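Local coordinates for phosphotriesterase family protein (Listeria monocytogenes serotype 4b str. H7858, PDB 3PNZ) that probably hydrolyses phosphorylated sugar lactones, as a lactonase of the amidohydrolase superfamily with two zinc ions in its active site, at residues Q49-F55 / I81-I87; H177-P183 / C325-K330; G191-L195 / Y224-V228; W295-I300 / L313-F318. All blocks are in the same frame, centred on the assembly; numbering follows the deposited sequence.

Overall arrangement
All four contacts lie within one chain folded as the (beta/alpha)8 barrel of the phosphotriesterase family. From the N terminus, interaction 1 comes first: it closes a short loop by laying helix 45-57 against helix 75-85, with strand 62-65 between them in sequence. Interaction 2 then opens at the end of helix 164-180 and closes only with the C-terminal tail, a span of 141 intervening residues. Nested inside that long loop, one after the other, are interaction 3, which joins the start of helix 194-203 to helix 222-229, and interaction 4, which packs helix 289-305 on helix 310-325. Interactions 1 and 3 lie on opposite sides of the chain's centre, about 34 Å between the centres of the two contacts.

Interaction 1: residues Q49-F55 / I81-I87; sequences QLDVQDF and ISKETGI
Gln49 and Glu84 meet across two helices, 45-57 and 75-85, that flank strand 62-65 in sequence and belong to the outer layer of the (beta/alpha)8 barrel; the segment axes cross at -44°. With CG trans to its backbone nitrogen and the rest of the chain extended, Gln49 reaches across so that NE2 donates a nearly straight bond to Glu84 OE1 (2.9 Å). The acceptor lies in the plane of the amide, whereas the carboxylate is approached from above its own plane, the amide and carboxylate planes standing 84° apart. Lys45 joins this polar cluster: its NZ bonds Gln49 OE1 and forms a salt bridge with Glu84 OE2, which Gln80 also bonds.

Next to this polar pair the contact turns apolar. The CB of Val52 touches Ile81 CG2 at 3.9 Å, and its CG1 branch rests on Ile87 CG1 at 3.5 Å. Farther along, Ile87 CD1 comes to the Phe55 ring at CD2, 3.8 Å away, just where both side chains also touch Ile63 of strand 62-65.

On the more open side Gln53 folds back at chi2 (64°), bringing its amide beside Thr85. One water accepts from Gln53 NE2 and donates to Thr85 O; another donates to Gln53 OE1 and Glu84 O. NE2 is also tied to Asp57. Thr85 itself keeps its hydroxyl for its own segment, giving a hydrogen to Ile81 O and accepting from Ile87 N in an ST turn as the helix ends. The same rotamer turns the Thr85 methyl CG2 to Gln49 CG, at 3.8 Å.

Interaction 2: residues H177-P183 / C325-K330; sequences HHETKAP and CFTFKK
Cys325 turns its carbonyl O onto the Pro183 ring, 3.5 Å from CB, at the point where the last helix of the chain gives way to the C-terminal tail. Phe326 adds a second carbonyl, its O lying 3.4 Å from Pro183 CG, while its CB points away from segment 177-183. Thr327 likewise contributes backbone, its O near the same CG, so the proline ring packs against three successive carbonyl oxygens.

Phe328 is the main aromatic partner. The CA of Ala182 stands over the middle of the Phe328 ring, 3.8 Å from the centroid and 9° off the normal, a clear CH-pi contact. Thr180 O comes in at the ring edge, 3.2 Å from Phe328 CD2, and Pro183 CD approaches Phe328 CD1.

Lys329 supplies the hydrogen bond that joins the two backbones: its N donates to Lys181 O at 2.7 Å. The residue centres an inverse gamma turn, and its side chain, bent at chi2 (-54°), passes the edge of the His177 ring and doubles back to put NZ on Cys325 O, with a weak bond to Thr327 O; NZ also bonds a glycerol, probably from the crystallisation liquor. His177 is held in place by ND1, which donates to Ala182 O. Lys330 ends the chain with its CE against Lys181 CG, 3.7 Å away.

The tail thus closes over the connection from helix 164-180 into barrel strand 184-186. Phe328 stacks on Phe3, touches Arg5 of strand 4-6 and reaches Val139 of helix 128-140, bringing both chain termini together there.

Interaction 3: residues G191-L195 / Y224-V228; sequences GTMAL and YHKQV
The hydroxyl of Tyr224 sits between two backbone groups of segment 191-195 and bonds both. It donates to Gly191 O at 2.8 Å, tilted 34° from the carbonyl plane, and accepts from Ala194 N at 3.1 Å with a somewhat bent N-H...O angle of 147°. Gly191 O takes a second hydrogen from Asn219 ND2, so one loop carbonyl is shared by the tyrosine and the asparagine. Because CG of Tyr224 stands trans to the backbone nitrogen (chi1 174°), the phenol is carried away from its own helix and across to this turn.

This is the loop leading from strand 184-186 of the barrel, whose zinc ligand His187 follows directly, into helix 194-203. The tyrosine comes from helix 222-229, which follows the next strand, 211-213, and the zinc ligand His215. The contact therefore joins two successive beta/alpha units on the metal side of the barrel, with the nearest atom of Gly191 about 9 Å from a zinc ion.

Packing spreads outward from the hydroxyl. Ala194 CB is pressed tightly against it, 3.0 Å from Tyr224 OH, and also meets Val228 CG2 at 3.8 Å. That same valine methyl lies over one face of the Tyr224 ring, toward its rim. Leu195 runs past the tyrosine in the opposite direction, its CG 4.2 Å from Tyr224 CE1; its CD2 branch reaches Val228 CG2, while CD1 crosses the extended chain of Gln227 and touches OE1 at 3.6 Å.

Interaction 4: residues W295-I300 / L313-F318; sequences WVPRFI and LVKKFF
Phe299 projects toward Leu313, Val314 and Phe317 because its CG is trans to the backbone nitrogen (chi1 176°), which swings the ring out from helix 289-305 and over to helix 310-325. Val314 is turned so that its two methyls part company: CG1 faces Val296 CG1, and CG2 enters between Phe299 and Ile300, 3.7 Å from Phe299 CD2 and 3.6 Å from Ile300 CG1. Phe317 takes a different setting about chi1, its CG trans to the carbonyl carbon, which brings CE2 within 3.5 Å of Phe299 CZ. The two rings are inclined at 59° with centroids 5.5 Å apart, neither stacked nor edge-to-face. Leu313 CB closes on the rim of Phe299, in the plane of that ring and 3.8 Å from CE2.

These two consecutive helices near the C terminus of the chain pack obliquely at 135°, following the last strand, 267-269, of the (beta/alpha)8 barrel. Helix 310-325 lies on the barrel itself: Phe317 packs on Ile267 and Val269 of strand 267-269, and Phe318 stacks on Phe18 ahead of strand 19-23. Helix 289-305 packs against it and is bent at Pro297, whose nitrogen has no hydrogen to give to the turn before.

At the far end, where helix 310-325 widens into a pi-type turn, Trp295 CZ3 lies at the edge of the Phe318 ring, near its plane, 3.9 Å from Phe318 CZ. Val296 sends CG2 to the same ring, 3.9 Å from Phe318 CE2, and the indole nitrogen of Trp295 makes a weak hydrogen bond to Glu248.

Interaction 1: residues Q49-F55 / I81-I87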
# COMPACT_ATOMS: atom_id res chain seq x y z
N GLN A 49 5.36 14.91 9.00
CA GLN A 49 6.18 14.38 10.08
C GLN A 49 5.47 14.42 11.44
O GLN A 49 5.61 13.51 12.25
CB GLN A 49 7.52 15.12 10.16
CG GLN A 49 8.38 14.66 11.31
CD GLN A 49 9.80 15.16 11.22
OE1 GLN A 49 10.30 15.45 10.12
NE2 GLN A 49 10.48 15.25 12.36
N LEU A 50 4.69 15.47 11.69
CA LEU A 50 3.97 15.56 12.95
C LEU A 50 2.99 14.40 13.13
O LEU A 50 2.85 13.86 14.23
CB LEU A 50 3.27 16.91 13.09
CG LEU A 50 4.23 18.09 13.26
CD1 LEU A 50 3.52 19.43 13.07
CD2 LEU A 50 4.90 18.02 14.62
N ASP A 51 2.31 13.99 12.05
CA ASP A 51 1.43 12.82 12.13
C ASP A 51 2.23 11.53 12.35
O ASP A 51 1.85 10.69 13.18
CB ASP A 51 0.57 12.69 10.88
CG ASP A 51 -0.72 13.52 10.96
OD1 ASP A 51 -1.82 12.92 11.09
OD2 ASP A 51 -0.62 14.76 10.90
N VAL A 52 3.31 11.36 11.62
CA VAL A 52 4.15 10.17 11.80
C VAL A 52 4.67 10.11 13.24
O VAL A 52 4.74 9.04 13.85
CB VAL A 52 5.31 10.14 10.78
CG1 VAL A 52 6.24 8.95 11.06
CG2 VAL A 52 4.76 10.07 9.37
N GLN A 53 5.02 11.27 13.79
CA GLN A 53 5.46 11.33 15.19
C GLN A 53 4.34 10.92 16.16
O GLN A 53 4.61 10.27 17.17
CB GLN A 53 6.00 12.72 15.54
CG GLN A 53 6.67 12.80 16.90
CD GLN A 53 7.92 11.94 17.00
OE1 GLN A 53 8.88 12.13 16.24
NE2 GLN A 53 7.92 10.99 17.91
N ASP A 54 3.10 11.29 15.86
CA ASP A 54 1.98 10.83 16.68
C ASP A 54 1.92 9.30 16.70
O ASP A 54 1.70 8.68 17.75
CB ASP A 54 0.65 11.37 16.15
CG ASP A 54 0.47 12.85 16.41
OD1 ASP A 54 1.09 13.38 17.36
OD2 ASP A 54 -0.31 13.49 15.67
N PHE A 55 2.09 8.70 15.53
CA PHE A 55 2.11 7.24 15.38
C PHE A 55 3.22 6.66 16.24
O PHE A 55 3.00 5.75 17.03
CB PHE A 55 2.33 6.91 13.90
CG PHE A 55 2.41 5.44 13.58
CD1 PHE A 55 1.31 4.60 13.74
CD2 PHE A 55 3.57 4.91 13.04
CE1 PHE A 55 1.38 3.25 13.41
CE2 PHE A 55 3.66 3.56 12.70
CZ PHE A 55 2.56 2.73 12.89
N ILE A 81 11.89 12.02 7.22
CA ILE A 81 10.91 11.79 8.27
C ILE A 81 11.23 10.51 9.04
O ILE A 81 11.17 10.49 10.27
CB ILE A 81 9.48 11.72 7.69
CG1 ILE A 81 9.09 13.08 7.10
CG2 ILE A 81 8.49 11.31 8.77
CD1 ILE A 81 7.73 13.10 6.39
N SER A 82 11.55 9.45 8.31
CA SER A 82 11.95 8.19 8.92
C SER A 82 13.12 8.41 9.87
O SER A 82 13.09 8.00 11.03
CB SER A 82 12.35 7.18 7.84
OG SER A 82 12.70 5.94 8.42
N LYS A 83 14.15 9.08 9.37
CA LYS A 83 15.33 9.37 10.19
C LYS A 83 14.98 10.12 11.47
O LYS A 83 15.42 9.75 12.56
CB LYS A 83 16.35 10.17 9.38
CG LYS A 83 17.54 10.63 10.21
CD LYS A 83 18.82 10.62 9.40
CE LYS A 83 18.77 11.61 8.25
NZ LYS A 83 20.12 11.76 7.63
N GLU A 84 14.17 11.17 11.35
CA GLU A 84 13.85 12.02 12.50
C GLU A 84 12.89 11.39 13.51
O GLU A 84 13.00 11.63 14.71
CB GLU A 84 13.33 13.39 12.05
CG GLU A 84 14.34 14.23 11.27
CD GLU A 84 13.86 15.65 11.04
OE1 GLU A 84 13.21 16.22 11.94
OE2 GLU A 84 14.14 16.20 9.95
N THR A 85 11.95 10.58 13.04
CA THR A 85 10.95 10.00 13.94
C THR A 85 11.32 8.61 14.44
O THR A 85 10.79 8.15 15.45
CB THR A 85 9.59 9.86 13.24
OG1 THR A 85 9.71 8.95 12.14
CG2 THR A 85 9.10 11.21 12.74
N GLY A 86 12.18 7.92 13.70
CA GLY A 86 12.54 6.55 14.03
C GLY A 86 11.58 5.52 13.45
O GLY A 86 11.78 4.31 13.63
N ILE A 87 10.55 5.98 12.74
CA ILE A 87 9.59 5.06 12.13
C ILE A 87 10.20 4.42 10.89
O ILE A 87 10.74 5.10 10.03
CB ILE A 87 8.27 5.78 11.74
CG1 ILE A 87 7.59 6.33 12.99
CG2 ILE A 87 7.34 4.84 10.96
CD1 ILE A 87 7.24 5.27 14.01
O HOH W 1 10.22 9.12 17.89
O HOH W 2 11.57 12.24 17.18

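Interaction 2: residues H177-P183 / C325-K330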
# COMPACT_ATOMS: atom_id res chain seq x y z
N HIS A 177 8.85 -9.40 -9.49
CA HIS A 177 8.86 -10.26 -8.31
C HIS A 177 9.77 -11.48 -8.52
O HIS A 177 10.53 -11.86 -7.64
CB HIS A 177 7.48 -10.77 -7.92
CG HIS A 177 7.56 -11.95 -7.01
ND1 HIS A 177 7.76 -11.83 -5.65
CD2 HIS A 177 7.57 -13.28 -7.27
CE1 HIS A 177 7.85 -13.03 -5.11
NE2 HIS A 177 7.74 -13.93 -6.07
N HIS A 178 9.66 -12.11 -9.68
CA HIS A 178 10.47 -13.30 -9.92
C HIS A 178 11.96 -13.00 -9.78
O HIS A 178 12.73 -13.83 -9.29
CB HIS A 178 10.15 -13.94 -11.27
CG HIS A 178 8.87 -14.69 -11.29
ND1 HIS A 178 8.61 -15.73 -10.42
CD2 HIS A 178 7.76 -14.57 -12.06
CE1 HIS A 178 7.40 -16.22 -10.66
NE2 HIS A 178 6.87 -15.53 -11.65
N GLU A 179 12.36 -11.80 -10.20
CA GLU A 179 13.77 -11.39 -10.14
C GLU A 179 14.25 -10.99 -8.73
O GLU A 179 15.39 -11.30 -8.36
CB GLU A 179 14.06 -10.27 -11.14
CG GLU A 179 13.89 -10.69 -12.61
CD GLU A 179 14.45 -9.67 -13.60
OE1 GLU A 179 14.97 -8.62 -13.17
OE2 GLU A 179 14.37 -9.93 -14.82
N THR A 180 13.39 -10.33 -7.96
CA THR A 180 13.79 -9.73 -6.68
C THR A 180 13.27 -10.46 -5.45
O THR A 180 13.85 -10.33 -4.36
CB THR A 180 13.28 -8.28 -6.56
OG1 THR A 180 11.84 -8.28 -6.56
CG2 THR A 180 13.80 -7.43 -7.71
N LYS A 181 12.18 -11.20 -5.63
CA LYS A 181 11.43 -11.88 -4.57
C LYS A 181 10.67 -10.93 -3.62
O LYS A 181 10.23 -11.34 -2.55
CB LYS A 181 12.31 -12.86 -3.77
CG LYS A 181 13.05 -13.85 -4.65
CD LYS A 181 12.08 -14.73 -5.43
CE LYS A 181 12.83 -15.72 -6.31
NZ LYS A 181 11.88 -16.65 -6.97
N ALA A 182 10.50 -9.67 -4.04
CA ALA A 182 9.78 -8.69 -3.23
C ALA A 182 8.29 -9.03 -3.13
O ALA A 182 7.71 -9.56 -4.08
CB ALA A 182 9.95 -7.28 -3.83
N PRO A 183 7.67 -8.69 -1.99
CA PRO A 183 6.23 -8.87 -1.83
C PRO A 183 5.50 -8.02 -2.87
O PRO A 183 6.06 -7.02 -3.33
CB PRO A 183 5.94 -8.31 -0.44
CG PRO A 183 7.23 -8.15 0.23
CD PRO A 183 8.28 -8.02 -0.84
N CYS A 325 3.64 -10.97 5.56
CA CYS A 325 3.37 -10.45 4.23
C CYS A 325 4.56 -9.73 3.60
O CYS A 325 4.90 -9.97 2.44
CB CYS A 325 2.14 -9.53 4.25
SG CYS A 325 1.74 -8.79 2.63
N PHE A 326 5.22 -8.88 4.38
CA PHE A 326 6.20 -7.97 3.80
C PHE A 326 7.64 -8.49 3.74
O PHE A 326 8.54 -7.79 3.30
CB PHE A 326 6.12 -6.60 4.48
CG PHE A 326 4.78 -5.93 4.27
CD1 PHE A 326 4.42 -5.48 3.01
CD2 PHE A 326 3.88 -5.81 5.32
CE1 PHE A 326 3.17 -4.89 2.80
CE2 PHE A 326 2.64 -5.22 5.12
CZ PHE A 326 2.30 -4.76 3.86
N THR A 327 7.84 -9.74 4.15
CA THR A 327 9.16 -10.35 4.00
C THR A 327 9.41 -10.71 2.54
O THR A 327 8.49 -11.13 1.84
CB THR A 327 9.27 -11.63 4.80
OG1 THR A 327 8.24 -12.53 4.36
CG2 THR A 327 9.12 -11.34 6.29
N PHE A 328 10.64 -10.52 2.08
CA PHE A 328 11.03 -11.00 0.76
C PHE A 328 10.91 -12.52 0.71
O PHE A 328 11.06 -13.21 1.73
CB PHE A 328 12.46 -10.56 0.43
CG PHE A 328 12.54 -9.22 -0.26
CD1 PHE A 328 11.94 -8.10 0.31
CD2 PHE A 328 13.22 -9.08 -1.45
CE1 PHE A 328 12.02 -6.87 -0.32
CE2 PHE A 328 13.31 -7.85 -2.07
CZ PHE A 328 12.71 -6.74 -1.50
N LYS A 329 10.66 -13.06 -0.48
CA LYS A 329 10.35 -14.48 -0.58
C LYS A 329 11.58 -15.30 -0.95
O LYS A 329 11.65 -15.91 -2.02
CB LYS A 329 9.20 -14.71 -1.57
CG LYS A 329 8.02 -13.73 -1.38
CD LYS A 329 7.49 -13.74 0.06
CE LYS A 329 6.40 -12.65 0.25
NZ LYS A 329 5.94 -12.51 1.68
N LYS A 330 12.56 -15.31 -0.05
CA LYS A 330 13.78 -16.07 -0.27
C LYS A 330 14.37 -16.49 1.07
O LYS A 330 14.23 -15.76 2.06
CB LYS A 330 14.80 -15.24 -1.06
CG LYS A 330 15.05 -13.88 -0.46
CD LYS A 330 16.22 -13.18 -1.11
CE LYS A 330 16.05 -13.08 -2.61
NZ LYS A 330 17.23 -12.42 -3.23
OXT LYS A 330 14.98 -17.56 1.19
O HOH W 3 11.57 -18.05 -4.17

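Interaction 3: residues G191-L195 / Y224-V228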
# COMPACT_ATOMS: atom_id res chain seq x y z
N GLY A 191 -12.43 -1.88 -4.78
CA GLY A 191 -12.42 -3.28 -4.39
C GLY A 191 -12.82 -4.26 -5.48
O GLY A 191 -13.17 -5.41 -5.18
N THR A 192 -12.77 -3.82 -6.73
CA THR A 192 -13.12 -4.70 -7.85
C THR A 192 -11.91 -5.36 -8.52
O THR A 192 -10.77 -4.89 -8.41
CB THR A 192 -13.91 -3.94 -8.93
OG1 THR A 192 -13.05 -2.97 -9.55
CG2 THR A 192 -15.12 -3.23 -8.32
N MET A 193 -12.19 -6.47 -9.20
CA MET A 193 -11.25 -7.14 -10.11
C MET A 193 -10.20 -8.00 -9.42
O MET A 193 -9.26 -8.45 -10.06
CB MET A 193 -10.59 -6.15 -11.07
CG MET A 193 -11.59 -5.31 -11.88
SD MET A 193 -12.86 -6.31 -12.73
CE MET A 193 -11.90 -7.01 -14.06
N ALA A 194 -10.36 -8.26 -8.12
CA ALA A 194 -9.36 -9.09 -7.43
C ALA A 194 -9.19 -10.46 -8.08
O ALA A 194 -8.07 -10.93 -8.25
CB ALA A 194 -9.69 -9.23 -5.95
N LEU A 195 -10.30 -11.11 -8.44
CA LEU A 195 -10.20 -12.45 -9.00
C LEU A 195 -9.53 -12.45 -10.37
O LEU A 195 -8.83 -13.40 -10.72
CB LEU A 195 -11.57 -13.12 -9.06
CG LEU A 195 -12.24 -13.29 -7.69
CD1 LEU A 195 -13.66 -13.83 -7.89
CD2 LEU A 195 -11.42 -14.21 -6.79
N TYR A 224 -17.46 -12.91 -2.08
CA TYR A 224 -16.28 -12.42 -2.79
C TYR A 224 -15.04 -12.43 -1.89
O TYR A 224 -13.98 -12.91 -2.29
CB TYR A 224 -16.57 -11.00 -3.29
CG TYR A 224 -15.43 -10.25 -3.93
CD1 TYR A 224 -14.84 -10.70 -5.11
CD2 TYR A 224 -15.00 -9.03 -3.41
CE1 TYR A 224 -13.81 -9.97 -5.73
CE2 TYR A 224 -13.99 -8.29 -4.02
CZ TYR A 224 -13.41 -8.76 -5.18
OH TYR A 224 -12.42 -8.00 -5.77
N HIS A 225 -15.16 -11.91 -0.67
CA HIS A 225 -14.02 -11.91 0.24
C HIS A 225 -13.48 -13.32 0.49
O HIS A 225 -12.27 -13.54 0.49
CB HIS A 225 -14.38 -11.24 1.56
CG HIS A 225 -14.32 -9.75 1.50
ND1 HIS A 225 -14.66 -8.95 2.57
CD2 HIS A 225 -13.95 -8.91 0.51
CE1 HIS A 225 -14.49 -7.68 2.25
NE2 HIS A 225 -14.07 -7.63 1.00
N LYS A 226 -14.40 -14.28 0.67
CA LYS A 226 -14.00 -15.67 0.88
C LYS A 226 -13.34 -16.28 -0.36
O LYS A 226 -12.37 -17.05 -0.25
CB LYS A 226 -15.19 -16.51 1.33
CG LYS A 226 -14.87 -18.00 1.53
CD LYS A 226 -15.91 -18.68 2.41
CE LYS A 226 -15.50 -20.12 2.72
NZ LYS A 226 -16.53 -20.81 3.55
N GLN A 227 -13.85 -15.94 -1.54
CA GLN A 227 -13.20 -16.37 -2.79
C GLN A 227 -11.76 -15.88 -2.84
O GLN A 227 -10.85 -16.63 -3.20
CB GLN A 227 -13.94 -15.83 -4.01
CG GLN A 227 -15.25 -16.50 -4.38
CD GLN A 227 -15.89 -15.80 -5.57
OE1 GLN A 227 -16.23 -14.62 -5.49
NE2 GLN A 227 -16.03 -16.52 -6.68
N VAL A 228 -11.55 -14.62 -2.50
CA VAL A 228 -10.21 -14.06 -2.51
C VAL A 228 -9.35 -14.72 -1.44
O VAL A 228 -8.22 -15.13 -1.70
CB VAL A 228 -10.23 -12.53 -2.32
CG1 VAL A 228 -8.82 -11.99 -2.18
CG2 VAL A 228 -10.91 -11.88 -3.50

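Interaction 4: residues W295-I300 / L313-F318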
# COMPACT_ATOMS: atom_id res chain seq x y z
N TRP A 295 -9.31 3.36 16.85
CA TRP A 295 -9.90 2.18 16.21
C TRP A 295 -9.57 0.90 16.96
O TRP A 295 -10.43 0.04 17.17
CB TRP A 295 -9.48 2.06 14.75
CG TRP A 295 -10.22 0.98 13.99
CD1 TRP A 295 -11.42 1.11 13.33
CD2 TRP A 295 -9.79 -0.37 13.78
NE1 TRP A 295 -11.77 -0.08 12.75
CE2 TRP A 295 -10.79 -1.01 13.00
CE3 TRP A 295 -8.67 -1.11 14.18
CZ2 TRP A 295 -10.69 -2.34 12.62
CZ3 TRP A 295 -8.58 -2.45 13.79
CH2 TRP A 295 -9.58 -3.05 13.01
N VAL A 296 -8.31 0.76 17.37
CA VAL A 296 -7.88 -0.45 18.06
C VAL A 296 -8.70 -0.74 19.33
O VAL A 296 -9.24 -1.83 19.47
CB VAL A 296 -6.35 -0.41 18.34
CG1 VAL A 296 -5.97 -1.44 19.41
CG2 VAL A 296 -5.58 -0.65 17.05
N PRO A 297 -8.83 0.24 20.23
CA PRO A 297 -9.64 -0.03 21.43
C PRO A 297 -11.08 -0.38 21.10
O PRO A 297 -11.67 -1.24 21.75
CB PRO A 297 -9.56 1.29 22.21
CG PRO A 297 -8.31 1.93 21.75
CD PRO A 297 -8.16 1.55 20.30
N ARG A 298 -11.66 0.26 20.09
CA ARG A 298 -13.03 -0.07 19.71
C ARG A 298 -13.12 -1.47 19.13
O ARG A 298 -14.02 -2.24 19.49
CB ARG A 298 -13.60 0.94 18.72
CG ARG A 298 -15.03 0.57 18.33
CD ARG A 298 -15.31 0.88 16.90
NE ARG A 298 -16.41 0.06 16.39
CZ ARG A 298 -17.43 0.54 15.69
NH1 ARG A 298 -18.37 -0.28 15.24
NH2 ARG A 298 -17.50 1.85 15.45
N PHE A 299 -12.20 -1.81 18.24
CA PHE A 299 -12.21 -3.14 17.65
C PHE A 299 -12.06 -4.22 18.71
O PHE A 299 -12.78 -5.23 18.68
CB PHE A 299 -11.12 -3.31 16.59
CG PHE A 299 -11.07 -4.71 16.04
CD1 PHE A 299 -11.93 -5.09 15.02
CD2 PHE A 299 -10.22 -5.66 16.59
CE1 PHE A 299 -11.92 -6.39 14.53
CE2 PHE A 299 -10.20 -6.95 16.10
CZ PHE A 299 -11.05 -7.32 15.08
N ILE A 300 -11.12 -4.03 19.62
CA ILE A 300 -10.92 -4.99 20.69
C ILE A 300 -12.22 -5.19 21.47
O ILE A 300 -12.65 -6.32 21.69
CB ILE A 300 -9.78 -4.56 21.63
CG1 ILE A 300 -8.45 -4.62 20.87
CG2 ILE A 300 -9.73 -5.46 22.86
CD1 ILE A 300 -7.27 -4.06 21.66
N LEU A 313 -6.36 -10.72 17.84
CA LEU A 313 -6.61 -10.32 16.46
C LEU A 313 -5.86 -9.04 16.11
O LEU A 313 -5.29 -8.93 15.03
CB LEU A 313 -8.12 -10.14 16.21
CG LEU A 313 -8.88 -11.47 16.23
CD1 LEU A 313 -10.38 -11.22 16.16
CD2 LEU A 313 -8.43 -12.37 15.08
N VAL A 314 -5.85 -8.07 17.03
CA VAL A 314 -5.10 -6.85 16.80
C VAL A 314 -3.62 -7.14 16.63
O VAL A 314 -2.95 -6.57 15.77
CB VAL A 314 -5.33 -5.81 17.92
CG1 VAL A 314 -4.25 -4.73 17.87
CG2 VAL A 314 -6.74 -5.21 17.78
N LYS A 315 -3.10 -8.06 17.44
CA LYS A 315 -1.70 -8.45 17.30
C LYS A 315 -1.43 -9.06 15.92
O LYS A 315 -0.41 -8.78 15.30
CB LYS A 315 -1.29 -9.42 18.40
CG LYS A 315 0.20 -9.72 18.42
CD LYS A 315 0.51 -10.93 19.28
CE LYS A 315 1.89 -11.50 18.94
NZ LYS A 315 2.93 -10.43 18.97
N LYS A 316 -2.36 -9.88 15.43
CA LYS A 316 -2.23 -10.42 14.08
C LYS A 316 -2.31 -9.34 13.01
O LYS A 316 -1.44 -9.28 12.14
CB LYS A 316 -3.24 -11.54 13.83
CG LYS A 316 -2.99 -12.75 14.71
CD LYS A 316 -3.78 -13.96 14.29
CE LYS A 316 -3.15 -15.22 14.89
NZ LYS A 316 -3.83 -16.43 14.40
N PHE A 317 -3.33 -8.49 13.06
CA PHE A 317 -3.53 -7.52 11.98
C PHE A 317 -2.36 -6.54 11.84
O PHE A 317 -2.01 -6.15 10.73
CB PHE A 317 -4.83 -6.72 12.14
CG PHE A 317 -6.07 -7.57 12.24
CD1 PHE A 317 -6.06 -8.90 11.86
CD2 PHE A 317 -7.25 -7.02 12.73
CE1 PHE A 317 -7.20 -9.68 11.96
CE2 PHE A 317 -8.40 -7.80 12.82
CZ PHE A 317 -8.37 -9.12 12.45
N PHE A 318 -1.78 -6.13 12.97
CA PHE A 318 -0.76 -5.07 12.93
C PHE A 318 0.66 -5.55 13.17
O PHE A 318 1.60 -4.79 12.96
CB PHE A 318 -1.09 -3.96 13.93
CG PHE A 318 -2.40 -3.27 13.64
CD1 PHE A 318 -2.46 -2.26 12.69
CD2 PHE A 318 -3.55 -3.63 14.32
CE1 PHE A 318 -3.66 -1.61 12.42
CE2 PHE A 318 -4.75 -3.00 14.04
CZ PHE A 318 -4.80 -1.99 13.09